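Local coordinates for protein geranyltranstransferase (Agrobacterium tumefaciens, PDB 2H8O) that probably catalyses the condensation of geranyl diphosphate with isopentenyl diphosphate to give farnesyl diphosphate, as a polyprenyl synthetase of the all-helical terpenoid synthase class, at residues Q35-N38 / F39-L43; R69-N72 / L73-M77; D201-A204 / E205-A208; A298-K301 / L302-V306. One frame throughout, in Å; residues are numbered along the deposited sequence.

Contact 1: Q35-N38 / F39-L43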
loop_
_atom_site.group_PDB
_atom_site.type_symbol
_atom_site.label_atom_id
_atom_site.label_comp_id
_atom_site.label_asym_id
_atom_site.label_seq_id
_atom_site.Cartn_x
_atom_site.Cartn_y
_atom_site.Cartn_z
ATOM N N GLN A 35 -33.848 17.655 5.056
ATOM C CA GLN A 35 -33.074 16.640 4.340
ATOM C C GLN A 35 -31.577 16.884 4.504
ATOM O O GLN A 35 -30.809 15.930 4.657
ATOM C CB GLN A 35 -33.453 16.608 2.857
ATOM C CG GLN A 35 -32.609 15.667 1.972
ATOM C CD GLN A 35 -32.993 14.183 2.078
ATOM O OE1 GLN A 35 -33.287 13.667 3.168
ATOM N NE2 GLN A 35 -32.978 13.487 0.928
ATOM N N MET A 36 -31.159 18.149 4.456
ATOM C CA MET A 36 -29.744 18.478 4.667
ATOM C C MET A 36 -29.316 18.139 6.094
ATOM O O MET A 36 -28.187 17.694 6.309
ATOM C CB MET A 36 -29.448 19.946 4.337
ATOM C CG MET A 36 -29.602 20.291 2.846
ATOM S SD MET A 36 -28.400 19.507 1.720
ATOM C CE MET A 36 -29.172 17.915 1.413
ATOM N N THR A 37 -30.222 18.318 7.053
ATOM C CA THR A 37 -29.988 17.858 8.427
ATOM C C THR A 37 -29.833 16.332 8.457
ATOM O O THR A 37 -28.963 15.802 9.142
ATOM C CB THR A 37 -31.129 18.273 9.377
ATOM O OG1 THR A 37 -31.265 19.701 9.380
ATOM C CG2 THR A 37 -30.852 17.800 10.793
ATOM N N ASN A 38 -30.679 15.631 7.707
ATOM C CA ASN A 38 -30.579 14.176 7.612
ATOM C C ASN A 38 -29.164 13.743 7.216
ATOM O O ASN A 38 -28.558 12.897 7.885
ATOM C CB ASN A 38 -31.608 13.627 6.623
ATOM C CG ASN A 38 -31.777 12.122 6.718
ATOM O OD1 ASN A 38 -31.746 11.543 7.801
ATOM N ND2 ASN A 38 -31.992 11.488 5.573
ATOM N N PHE A 39 -28.632 14.342 6.154
ATOM C CA PHE A 39 -27.270 14.047 5.732
ATOM C C PHE A 39 -26.236 14.435 6.791
ATOM O O PHE A 39 -25.375 13.627 7.114
ATOM C CB PHE A 39 -26.919 14.732 4.407
ATOM C CG PHE A 39 -25.454 14.709 4.108
ATOM C CD1 PHE A 39 -24.864 13.585 3.566
ATOM C CD2 PHE A 39 -24.656 15.784 4.428
ATOM C CE1 PHE A 39 -23.516 13.549 3.304
ATOM C CE2 PHE A 39 -23.294 15.747 4.183
ATOM C CZ PHE A 39 -22.724 14.635 3.623
ATOM N N GLU A 40 -26.316 15.663 7.308
ATOM C CA GLU A 40 -25.276 16.177 8.217
ATOM C C GLU A 40 -25.192 15.302 9.452
ATOM O O GLU A 40 -24.101 15.006 9.947
ATOM C CB GLU A 40 -25.579 17.612 8.646
ATOM C CG GLU A 40 -25.667 18.623 7.494
ATOM C CD GLU A 40 -24.483 19.565 7.434
ATOM O OE1 GLU A 40 -23.438 19.155 6.881
ATOM O OE2 GLU A 40 -24.603 20.717 7.920
ATOM N N THR A 41 -26.357 14.904 9.949
ATOM C CA THR A 41 -26.458 14.057 11.127
ATOM C C THR A 41 -25.876 12.671 10.857
ATOM O O THR A 41 -25.094 12.155 11.669
ATOM C CB THR A 41 -27.937 13.959 11.604
ATOM O OG1 THR A 41 -28.390 15.254 12.020
ATOM C CG2 THR A 41 -28.096 13.012 12.789
ATOM N N ARG A 42 -26.231 12.067 9.731
ATOM C CA ARG A 42 -25.672 10.765 9.384
ATOM C C ARG A 42 -24.173 10.857 9.119
ATOM O O ARG A 42 -23.438 9.934 9.443
ATOM C CB ARG A 42 -26.397 10.142 8.193
ATOM C CG ARG A 42 -25.891 8.743 7.826
ATOM C CD ARG A 42 -26.014 7.734 8.955
ATOM N NE ARG A 42 -27.408 7.649 9.355
ATOM C CZ ARG A 42 -28.338 6.948 8.713
ATOM N NH1 ARG A 42 -28.036 6.214 7.659
ATOM N NH2 ARG A 42 -29.586 6.967 9.148
ATOM N N LEU A 43 -23.722 11.955 8.509
ATOM C CA LEU A 43 -22.273 12.161 8.287
ATOM C C LEU A 43 -21.524 12.115 9.625
ATOM O O LEU A 43 -20.493 11.451 9.753
ATOM C CB LEU A 43 -22.000 13.491 7.566
ATOM C CG LEU A 43 -20.518 13.750 7.231
ATOM C CD1 LEU A 43 -19.952 12.711 6.256
ATOM C CD2 LEU A 43 -20.350 15.153 6.678
#
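Thr41 stands one helical turn beyond Thr37, and its side chain leans back on that residue's carbonyl. Its CB is already 3.2 Å from Thr37 O. From there OG1, turned opposite the carbonyl carbon and beside the backbone N (chi1 -64°), swings back to lie 3.0 Å from the same Thr37 O and 3.7 Å from Thr37 CG2, the methyl of Thr37. The carbonyl also receives Thr41 N at 2.9 Å, the regular i to i+4 bond. Thr37 OG1 repeats the pattern one turn earlier, hydrogen-bonding to Asp33 O. Next to Thr41 on the helix, Glu40 donates its backbone N to Met36 O and brings CG to 2.9 Å from the same oxygen, a tight fit for a methylene. Asn38 ND2 makes a weak bond of 3.5 Å to Gln35 OE1 on the outer side. These turns open helix 34-57, whose inner side carries Phe39. Its ring meets Phe91 edge-to-face and Phe329 at a shallow angle, and Arg42 pairs with Glu95, so the helix start lies against helices 88-99 and 321-331.

Contact 2: R69-N72 / L73-M77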
loop_
_atom_site.group_PDB
_atom_site.type_symbol
_atom_site.label_atom_id
_atom_site.label_comp_id
_atom_site.label_asym_id
_atom_site.label_seq_id
_atom_site.Cartn_x
_atom_site.Cartn_y
_atom_site.Cartn_z
ATOM N N ARG A 69 4.483 -2.689 17.674
ATOM C CA ARG A 69 4.079 -1.415 17.052
ATOM C C ARG A 69 4.835 -0.259 17.699
ATOM O O ARG A 69 4.537 0.106 18.851
ATOM C CB ARG A 69 2.570 -1.214 17.182
ATOM C CG ARG A 69 1.758 -2.209 16.374
ATOM C CD ARG A 69 0.257 -1.935 16.461
ATOM N NE ARG A 69 -0.435 -2.638 15.395
ATOM C CZ ARG A 69 -1.617 -2.289 14.882
ATOM N NH1 ARG A 69 -2.305 -1.252 15.344
ATOM N NH2 ARG A 69 -2.103 -3.000 13.867
ATOM N N PRO A 70 5.838 0.304 17.008
ATOM C CA PRO A 70 6.587 1.401 17.629
ATOM C C PRO A 70 5.710 2.578 17.950
ATOM O O PRO A 70 4.928 3.031 17.116
ATOM C CB PRO A 70 7.646 1.768 16.589
ATOM C CG PRO A 70 7.777 0.560 15.736
ATOM C CD PRO A 70 6.409 -0.059 15.699
ATOM N N GLN A 71 5.836 3.074 19.172
ATOM C CA GLN A 71 4.839 3.990 19.675
ATOM C C GLN A 71 4.873 5.349 18.947
ATOM O O GLN A 71 3.827 5.917 18.661
ATOM C CB GLN A 71 4.995 4.117 21.199
ATOM C CG GLN A 71 3.648 4.106 21.940
ATOM C CD GLN A 71 2.992 5.454 21.941
ATOM O OE1 GLN A 71 1.813 5.612 22.307
ATOM N NE2 GLN A 71 3.762 6.464 21.548
ATOM N N ASN A 72 6.059 5.862 18.630
ATOM C CA ASN A 72 6.148 7.180 17.995
ATOM C C ASN A 72 5.519 7.164 16.599
ATOM O O ASN A 72 4.726 8.035 16.242
ATOM C CB ASN A 72 7.594 7.681 17.922
ATOM C CG ASN A 72 7.683 9.107 17.441
ATOM O OD1 ASN A 72 7.302 10.043 18.156
ATOM N ND2 ASN A 72 8.153 9.290 16.206
ATOM N N LEU A 73 5.860 6.154 15.811
ATOM C CA LEU A 73 5.257 6.013 14.479
ATOM C C LEU A 73 3.736 5.853 14.573
ATOM O O LEU A 73 2.979 6.448 13.807
ATOM C CB LEU A 73 5.870 4.827 13.747
ATOM C CG LEU A 73 5.314 4.588 12.337
ATOM C CD1 LEU A 73 5.470 5.834 11.471
ATOM C CD2 LEU A 73 6.002 3.361 11.714
ATOM N N LEU A 74 3.280 5.044 15.518
ATOM C CA LEU A 74 1.849 4.857 15.732
ATOM C C LEU A 74 1.164 6.173 16.115
ATOM O O LEU A 74 0.112 6.489 15.615
ATOM C CB LEU A 74 1.631 3.750 16.771
ATOM C CG LEU A 74 0.245 3.164 16.966
ATOM C CD1 LEU A 74 -0.291 2.636 15.662
ATOM C CD2 LEU A 74 0.273 2.070 18.050
ATOM N N GLU A 75 1.781 6.969 16.984
ATOM C CA GLU A 75 1.234 8.298 17.315
ATOM C C GLU A 75 1.112 9.195 16.070
ATOM O O GLU A 75 0.146 9.938 15.929
ATOM C CB GLU A 75 2.112 8.968 18.381
ATOM C CG GLU A 75 1.959 8.362 19.762
ATOM C CD GLU A 75 2.898 8.968 20.787
ATOM O OE1 GLU A 75 3.620 9.943 20.463
ATOM O OE2 GLU A 75 2.927 8.462 21.947
ATOM N N ALA A 76 2.104 9.126 15.186
ATOM C CA ALA A 76 2.104 9.913 13.952
ATOM C C ALA A 76 0.962 9.493 13.036
ATOM O O ALA A 76 0.291 10.344 12.428
ATOM C CB ALA A 76 3.465 9.801 13.236
ATOM N N MET A 77 0.744 8.174 12.937
ATOM C CA MET A 77 -0.383 7.627 12.179
ATOM C C MET A 77 -1.705 8.141 12.757
ATOM O O MET A 77 -2.570 8.578 12.014
ATOM C CB MET A 77 -0.374 6.088 12.157
ATOM C CG MET A 77 0.859 5.453 11.478
ATOM S SD MET A 77 1.067 3.632 11.766
ATOM C CE MET A 77 -0.350 3.004 10.815
HETATM O O HOH W 1 6.185 8.809 20.952
#
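Leu74 N donates to Pro70 O at 3.1 Å, the bond that starts helix 71-82 in this all-helical polyprenyl synthetase fold, with Pro70 in the N-cap position. Glu75 N to Gln71 O and Ala76 N to Asn72 O continue the i to i+4 ladder. Leu74 CB also lies 3.4 Å from Pro70 O. Its CG points away from the backbone N (chi1 -168°), which sends the isobutyl group back past the helix start, where CD2 touches Arg69 CB at 4.1 Å. Farther out, Arg69 runs extended from CG to NE, and its guanidinium is fixed by Glu66 through NE and by the carbonyls of Leu57 and Ser59 through NH1. That group ties the approach to the helix to the end of helix 34-57. Leu73, Met77 and Arg69 pack on Ile191 of the second subunit, while Asn72 and Ala76 lie against Thr150 of helix 148-167, so the first turns are wedged between the dimer partner and their own chain. The Glu75 carboxylate is modelled too close to the Gln71 amide, so its placement is doubtful. With that reserve, a water donates to Asn72 OD1 at 3.3 Å and to Glu75 OE1 at 2.8 Å.

Contact 3: D201-A204 / E205-A208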
loop_
_atom_site.group_PDB
_atom_site.type_symbol
_atom_site.label_atom_id
_atom_site.label_comp_id
_atom_site.label_asym_id
_atom_site.label_seq_id
_atom_site.Cartn_x
_atom_site.Cartn_y
_atom_site.Cartn_z
ATOM N N ASP A 201 -1.063 16.674 -11.219
ATOM C CA ASP A 201 -1.364 17.963 -10.612
ATOM C C ASP A 201 -0.091 18.793 -10.411
ATOM O O ASP A 201 -0.039 19.985 -10.735
ATOM C CB ASP A 201 -2.119 17.754 -9.303
ATOM C CG ASP A 201 -2.714 19.026 -8.761
ATOM O OD1 ASP A 201 -3.317 19.805 -9.541
ATOM O OD2 ASP A 201 -2.564 19.247 -7.540
ATOM N N LEU A 202 0.950 18.152 -9.902
ATOM C CA LEU A 202 2.223 18.825 -9.704
ATOM C C LEU A 202 2.837 19.249 -11.042
ATOM O O LEU A 202 3.422 20.336 -11.148
ATOM C CB LEU A 202 3.182 17.916 -8.931
ATOM C CG LEU A 202 2.832 17.694 -7.464
ATOM C CD1 LEU A 202 3.687 16.568 -6.883
ATOM C CD2 LEU A 202 3.023 18.973 -6.660
ATOM N N ALA A 203 2.715 18.397 -12.061
ATOM C CA ALA A 203 3.170 18.739 -13.411
ATOM C C ALA A 203 2.385 19.925 -13.985
ATOM O O ALA A 203 2.942 20.756 -14.720
ATOM C CB ALA A 203 3.052 17.551 -14.330
ATOM N N ALA A 204 1.100 20.008 -13.650
ATOM C CA ALA A 204 0.254 21.119 -14.104
ATOM C C ALA A 204 0.734 22.482 -13.590
ATOM O O ALA A 204 0.486 23.504 -14.226
ATOM C CB ALA A 204 -1.194 20.886 -13.696
ATOM N N GLU A 205 1.410 22.491 -12.440
ATOM C CA GLU A 205 1.937 23.731 -11.851
ATOM C C GLU A 205 3.022 24.392 -12.707
ATOM O O GLU A 205 3.158 25.618 -12.699
ATOM C CB GLU A 205 2.486 23.471 -10.444
ATOM C CG GLU A 205 1.434 23.014 -9.433
ATOM C CD GLU A 205 2.037 22.563 -8.105
ATOM O OE1 GLU A 205 3.206 22.917 -7.817
ATOM O OE2 GLU A 205 1.339 21.849 -7.348
ATOM N N LYS A 206 3.787 23.583 -13.438
ATOM C CA LYS A 206 4.875 24.079 -14.295
ATOM C C LYS A 206 4.495 24.143 -15.781
ATOM O O LYS A 206 5.156 24.832 -16.571
ATOM C CB LYS A 206 6.124 23.203 -14.134
ATOM C CG LYS A 206 5.846 21.710 -14.271
ATOM C CD LYS A 206 6.817 21.008 -15.208
ATOM C CE LYS A 206 6.284 19.629 -15.596
ATOM N NZ LYS A 206 4.978 19.723 -16.316
ATOM N N LYS A 207 3.442 23.419 -16.157
ATOM C CA LYS A 207 2.982 23.359 -17.542
ATOM C C LYS A 207 1.451 23.278 -17.554
ATOM O O LYS A 207 0.878 22.228 -17.281
ATOM C CB LYS A 207 3.616 22.143 -18.223
ATOM C CG LYS A 207 2.991 21.727 -19.549
ATOM C CD LYS A 207 3.873 20.735 -20.314
ATOM C CE LYS A 207 4.267 19.502 -19.481
ATOM N NZ LYS A 207 3.147 18.850 -18.703
ATOM N N ALA A 208 0.790 24.394 -17.857
ATOM C CA ALA A 208 -0.671 24.463 -17.744
ATOM C C ALA A 208 -1.375 23.401 -18.606
ATOM O O ALA A 208 -1.104 23.283 -19.799
ATOM C CB ALA A 208 -1.170 25.871 -18.122
HETATM O O HOH W 2 4.991 21.456 -9.243
#
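Hydrogen bonding gathers on the carbonyl of Ala203, which takes three donors from the residues that follow. Lys207 N comes in the carbonyl plane of Ala203 O at 3.1 Å. Lys206 N stands above that plane, 3.2 Å from Ala203 O. Lys206 NZ closes in on Ala203 O from the side at 2.8 Å. The CG of this lysine sits between the backbone N and the carbonyl carbon (chi1 50°) and the chain bends at chi2 and chi4, curling the ammonium back over its own turn. This leaves Lys206 NZ 3.1 Å from Lys207 NZ, where two like charges would be expected to repel. Glu205 N divides its bonding between Leu202 O and, weakly, Asp201 O. A weak CA-H...O contact runs from Ala204 CA to Lys207 O.

One water donates to Leu202 O and to Glu205 OE1, both at 2.7 Å, linking the carboxylate to the backbone one turn earlier. In van der Waals contact, methyl groups meet charged ends: Leu202 CD2 lies 3.4 Å from Glu205 OE2, and Ala203 CB is 3.5 Å from Lys206 NZ. Beyond the segments, Leu202 packs on Ala149 of the second subunit, and Asp201 and Ala204 lean on Leu217 of helix 211-237. Bonds to the i-3 carbonyl in place of i-4 are typical of a helix C-terminus, here the end of helix 194-206 before the chain turns into helix 211-237.

Contact 4: A298-K301 / L302-V306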
loop_
_atom_site.group_PDB
_atom_site.type_symbol
_atom_site.label_atom_id
_atom_site.label_comp_id
_atom_site.label_asym_id
_atom_site.label_seq_id
_atom_site.Cartn_x
_atom_site.Cartn_y
_atom_site.Cartn_z
ATOM N N ALA A 298 -20.128 26.426 -14.366
ATOM C CA ALA A 298 -19.847 25.496 -13.269
ATOM C C ALA A 298 -21.073 25.267 -12.386
ATOM O O ALA A 298 -21.364 24.139 -11.995
ATOM C CB ALA A 298 -18.668 25.992 -12.443
ATOM N N ARG A 299 -21.804 26.329 -12.081
ATOM C CA ARG A 299 -22.972 26.205 -11.219
ATOM C C ARG A 299 -24.097 25.413 -11.890
ATOM O O ARG A 299 -24.785 24.632 -11.235
ATOM C CB ARG A 299 -23.437 27.588 -10.716
ATOM C CG ARG A 299 -22.428 28.226 -9.745
ATOM C CD ARG A 299 -23.004 29.398 -8.948
ATOM N NE ARG A 299 -21.952 30.157 -8.265
ATOM C CZ ARG A 299 -21.291 29.760 -7.170
ATOM N NH1 ARG A 299 -21.556 28.594 -6.577
ATOM N NH2 ARG A 299 -20.344 30.542 -6.652
ATOM N N GLU A 300 -24.271 25.593 -13.196
ATOM C CA GLU A 300 -25.255 24.807 -13.946
ATOM C C GLU A 300 -24.828 23.333 -14.037
ATOM O O GLU A 300 -25.651 22.445 -13.863
ATOM C CB GLU A 300 -25.481 25.403 -15.345
ATOM C CG GLU A 300 -26.250 24.510 -16.336
ATOM C CD GLU A 300 -27.643 24.105 -15.860
ATOM O OE1 GLU A 300 -28.165 23.091 -16.379
ATOM O OE2 GLU A 300 -28.219 24.787 -14.980
ATOM N N LYS A 301 -23.547 23.090 -14.295
ATOM C CA LYS A 301 -23.031 21.721 -14.391
ATOM C C LYS A 301 -23.163 20.986 -13.048
ATOM O O LYS A 301 -23.509 19.809 -13.022
ATOM C CB LYS A 301 -21.583 21.722 -14.897
ATOM C CG LYS A 301 -20.935 20.342 -15.088
ATOM C CD LYS A 301 -21.722 19.417 -16.041
ATOM C CE LYS A 301 -21.602 19.795 -17.505
ATOM N NZ LYS A 301 -20.416 19.155 -18.169
ATOM N N LEU A 302 -22.914 21.685 -11.941
ATOM C CA LEU A 302 -23.143 21.108 -10.598
ATOM C C LEU A 302 -24.584 20.667 -10.431
ATOM O O LEU A 302 -24.864 19.575 -9.962
ATOM C CB LEU A 302 -22.852 22.131 -9.496
ATOM C CG LEU A 302 -21.500 22.155 -8.816
ATOM C CD1 LEU A 302 -21.500 23.267 -7.777
ATOM C CD2 LEU A 302 -21.188 20.798 -8.164
ATOM N N GLN A 303 -25.505 21.556 -10.787
ATOM C CA GLN A 303 -26.925 21.281 -10.698
ATOM C C GLN A 303 -27.290 20.054 -11.542
ATOM O O GLN A 303 -28.077 19.219 -11.115
ATOM C CB GLN A 303 -27.705 22.505 -11.184
ATOM C CG GLN A 303 -29.077 22.696 -10.568
ATOM C CD GLN A 303 -29.779 23.966 -11.068
ATOM O OE1 GLN A 303 -29.321 24.621 -12.006
ATOM N NE2 GLN A 303 -30.902 24.309 -10.438
ATOM N N GLU A 304 -26.722 19.969 -12.744
ATOM C CA GLU A 304 -26.937 18.834 -13.644
ATOM C C GLU A 304 -26.461 17.526 -13.022
ATOM O O GLU A 304 -27.164 16.521 -13.073
ATOM C CB GLU A 304 -26.197 19.031 -14.972
ATOM C CG GLU A 304 -26.802 20.078 -15.893
ATOM C CD GLU A 304 -25.914 20.382 -17.099
ATOM O OE1 GLU A 304 -25.047 19.543 -17.454
ATOM O OE2 GLU A 304 -26.085 21.468 -17.702
ATOM N N GLN A 305 -25.264 17.553 -12.446
ATOM C CA GLN A 305 -24.669 16.355 -11.834
ATOM C C GLN A 305 -25.458 15.840 -10.635
ATOM O O GLN A 305 -25.559 14.625 -10.438
ATOM C CB GLN A 305 -23.211 16.617 -11.450
ATOM C CG GLN A 305 -22.309 16.615 -12.658
ATOM C CD GLN A 305 -21.001 17.308 -12.433
ATOM O OE1 GLN A 305 -20.703 17.769 -11.327
ATOM N NE2 GLN A 305 -20.196 17.383 -13.484
ATOM N N VAL A 306 -26.033 16.742 -9.841
ATOM C CA VAL A 306 -26.891 16.323 -8.736
ATOM C C VAL A 306 -28.148 15.656 -9.273
ATOM O O VAL A 306 -28.597 14.648 -8.739
ATOM C CB VAL A 306 -27.304 17.500 -7.809
ATOM C CG1 VAL A 306 -28.356 17.047 -6.827
ATOM C CG2 VAL A 306 -26.097 18.043 -7.077
#
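Two turns of helix 295-312, near the C-terminal end of the all-helical polyprenyl synthetase fold, carry a polar outer side and a largely nonpolar inner one that includes Gln305. The i to i+4 bonds run unbroken: Leu302 N to Ala298 O, Gln303 N to Arg299 O, Glu304 N to Glu300 O and Gln305 N to Lys301 O. On the outer side, Glu300 and Glu304 cross at about a right angle, their carboxylate planes 63° apart, and bring Glu300 OE1 within 3.0 Å of Glu304 OE2. Two acids this close would repel if both were charged, and their proximity may raise the proton affinity of one of them. The approach follows from the bend of Glu300 at chi2 (58°), which turns its carboxylate along the axis towards Glu304, whose own chain is extended beyond CG.

Lys301 NZ, 4.7 Å from Glu304 OE1, makes no direct ion pair but may still temper the charge. The lysine methylenes make the nearer contacts, with Lys301 CE 3.5 Å from that same Glu304 OE1. On the inner side, Leu302 CB lies 3.5 Å from Ala298 O, and its side chain packs on Leu260 of helix 241-267 and on Ala331 of helix 321-331. Ala298 rests on Leu264 of the former helix. Gln305 is held in place there, as its OE1 is hydrogen-bonded to Ser257 OG, also on helix 241-267. With that oxygen engaged, the other end of the amide faces the aliphatic part of the lysine, and Gln305 NE2 lies 3.4 Å from Lys301 CG.

How the contacts relate
Contacts 1 to 4 follow one another along the chain, each a local cluster within or at the end of one helix, and none touches another. Contacts 1 and 4 are the nearest pair, centres about 21 Å apart, and both lean on helix 321-331, which packs against both helix 34-57 and helix 295-312. Contacts 2 and 4 lie farthest apart, about 43 Å between centres, on opposite sides of the chain's centre. Contact 2 starts helix 71-82 and contact 3 ends helix 194-206. Contacts 2 and 3 lie where the chain meets its partner subunit, contacts 1 and 4 where the N-terminal and C-terminal helices pack within one subunit.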